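Local atomic coordinates of sensor histidine kinase (Pseudomonas syringae pv. tomato, PDB entry 3CIT), a protein that probably acts as a two-component sensor histidine kinase, the chain described here being its GAF domain, a probable sensory module. Residues A11-L16 with G128-S133. Sequence-based numbering, arbitrary orientation. Where two conformers were deposited one is given.
Sequences AARLRL and GEDIES
Two nitrogens of R13 converge on a single oxygen of D130 in a side-on grip. R13 NE gives the straighter bond, 2.8 Å to D130 OD1 at 162°, while R13 NH2 lies 3.1 Å from that same D130 OD1. Both approach from one face of the carboxylate, whose plane is turned 64° from the guanidinium, although OD1 itself lies in the guanidinium plane. A water bridges D130 OD2 and, weakly, R13 NH2. In one of two modelled conformers of E129, R13 NH1 makes a weak bond of 3.0 Å to E129 OE1, and Q6 also accepts from NH1; E129 CB lies over one guanidinium face. The extended R13 chain, from CG to NE, passes S133, whose OG is 3.5 Å from R13 CB. S133 OG donates to E129 O at 2.7 Å, sharing this carbonyl with S133 N. D130, and in part E129, probably offset the charge of the buried R13. In that conformer E129 also pairs with R10 and, more strongly, through OE2 with R15 of the second subunit, linking the network to the subunit interface. The segments run nearly parallel, 10° apart, where helix 3-26 packs on helix 128-156, away from the antiparallel sheet, on the helical side of a GAF domain.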
loop_
_atom_site.group_PDB
_atom_site.type_symbol
_atom_site.label_atom_id
_atom_site.label_comp_id
_atom_site.label_asym_id
_atom_site.label_seq_id
_atom_site.Cartn_x
_atom_site.Cartn_y
_atom_site.Cartn_z
ATOM N N ALA A 11 -8.389 2.771 -18.433
ATOM C CA ALA A 11 -9.303 3.895 -18.705
ATOM C C ALA A 11 -10.533 3.862 -17.790
ATOM O O ALA A 11 -10.924 4.902 -17.233
ATOM C CB ALA A 11 -9.713 3.933 -20.221
ATOM N N ALA A 12 -11.121 2.679 -17.584
ATOM C CA ALA A 12 -12.303 2.507 -16.699
ATOM C C ALA A 12 -12.015 2.848 -15.230
ATOM O O ALA A 12 -12.846 3.483 -14.536
ATOM C CB ALA A 12 -12.849 1.076 -16.804
ATOM N N ARG A 13 -10.830 2.451 -14.760
ATOM C CA ARG A 13 -10.355 2.792 -13.396
ATOM C C ARG A 13 -10.165 4.289 -13.244
ATOM O O ARG A 13 -10.616 4.883 -12.258
ATOM C CB ARG A 13 -9.044 2.075 -13.092
ATOM C CG ARG A 13 -9.199 0.580 -12.985
ATOM C CD ARG A 13 -7.876 -0.181 -13.052
ATOM N NE ARG A 13 -8.203 -1.596 -13.173
ATOM C CZ ARG A 13 -7.615 -2.497 -13.941
ATOM N NH1 ARG A 13 -6.497 -2.248 -14.590
ATOM N NH2 ARG A 13 -8.111 -3.720 -13.959
ATOM N N LEU A 14 -9.549 4.915 -14.252
ATOM C CA LEU A 14 -9.387 6.373 -14.242
ATOM C C LEU A 14 -10.727 7.111 -14.276
ATOM O O LEU A 14 -10.913 8.088 -13.556
ATOM C CB LEU A 14 -8.477 6.823 -15.378
ATOM C CG LEU A 14 -7.004 6.425 -15.145
ATOM C CD1 LEU A 14 -6.214 6.568 -16.451
ATOM C CD2 LEU A 14 -6.368 7.291 -14.092
ATOM N N ARG A 15 -11.658 6.655 -15.104
ATOM C CA ARG A 15 -12.988 7.271 -15.136
ATOM C C ARG A 15 -13.638 7.210 -13.768
ATOM O O ARG A 15 -14.198 8.196 -13.311
ATOM C CB ARG A 15 -13.892 6.599 -16.163
ATOM C CG ARG A 15 -13.505 6.823 -17.578
ATOM C CD ARG A 15 -14.692 6.462 -18.519
ATOM N NE ARG A 15 -14.927 5.010 -18.607
ATOM C CZ ARG A 15 -14.245 4.166 -19.391
ATOM N NH1 ARG A 15 -13.263 4.587 -20.182
ATOM N NH2 ARG A 15 -14.567 2.879 -19.402
ATOM N N LEU A 16 -13.586 6.045 -13.128
ATOM C CA LEU A 16 -14.183 5.834 -11.799
ATOM C C LEU A 16 -13.624 6.859 -10.811
ATOM O O LEU A 16 -14.375 7.540 -10.087
ATOM C CB LEU A 16 -13.907 4.409 -11.277
ATOM C CG LEU A 16 -14.339 4.056 -9.829
ATOM C CD1 LEU A 16 -15.878 3.863 -9.735
ATOM C CD2 LEU A 16 -13.595 2.847 -9.277
ATOM N N GLY A 128 -6.031 -6.907 -9.054
ATOM C CA GLY A 128 -5.330 -6.064 -8.109
ATOM C C GLY A 128 -5.490 -4.580 -8.368
ATOM O O GLY A 128 -5.638 -3.799 -7.422
ATOM N N GLU A 129 -5.486 -4.168 -9.629
ATOM C CA GLU A 129 -5.572 -2.738 -9.888
ATOM C C GLU A 129 -7.012 -2.180 -9.772
ATOM O O GLU A 129 -7.203 -0.971 -9.595
ATOM C CB GLU A 129 -4.938 -2.395 -11.218
ATOM C CG GLU A 129 -4.146 -1.168 -11.123
ATOM C CD GLU A 129 -3.389 -0.897 -12.362
ATOM O OE1 GLU A 129 -3.975 -0.991 -13.468
ATOM O OE2 GLU A 129 -2.194 -0.598 -12.197
ATOM N N ASP A 130 -8.010 -3.050 -9.885
ATOM C CA ASP A 130 -9.362 -2.705 -9.448
ATOM C C ASP A 130 -9.386 -2.471 -7.943
ATOM O O ASP A 130 -9.963 -1.504 -7.476
ATOM C CB ASP A 130 -10.396 -3.783 -9.827
ATOM C CG ASP A 130 -10.739 -3.804 -11.294
ATOM O OD1 ASP A 130 -10.377 -2.856 -12.028
ATOM O OD2 ASP A 130 -11.430 -4.754 -11.694
ATOM N N ILE A 131 -8.766 -3.376 -7.187
ATOM C CA ILE A 131 -8.685 -3.236 -5.745
ATOM C C ILE A 131 -7.965 -1.954 -5.328
ATOM O O ILE A 131 -8.477 -1.206 -4.493
ATOM C CB ILE A 131 -8.024 -4.463 -5.093
ATOM C CG1 ILE A 131 -8.928 -5.692 -5.260
ATOM C CG2 ILE A 131 -7.773 -4.176 -3.559
ATOM C CD1 ILE A 131 -8.330 -7.002 -4.741
ATOM N N GLU A 132 -6.822 -1.672 -5.962
ATOM C CA GLU A 132 -6.092 -0.443 -5.705
ATOM C C GLU A 132 -6.899 0.830 -6.018
ATOM O O GLU A 132 -6.818 1.801 -5.290
ATOM C CB GLU A 132 -4.804 -0.405 -6.528
ATOM C CG GLU A 132 -3.729 -1.326 -6.102
ATOM C CD GLU A 132 -2.440 -1.056 -6.929
ATOM O OE1 GLU A 132 -2.387 -1.417 -8.084
ATOM O OE2 GLU A 132 -1.509 -0.475 -6.393
ATOM N N SER A 133 -7.668 0.809 -7.098
ATOM C CA SER A 133 -8.538 1.921 -7.464
ATOM C C SER A 133 -9.642 2.108 -6.422
ATOM O O SER A 133 -9.910 3.241 -5.998
ATOM C CB SER A 133 -9.101 1.694 -8.882
ATOM O OG SER A 133 -8.040 1.633 -9.803
HETATM O O HOH W 1 -10.598 -5.380 -14.240
#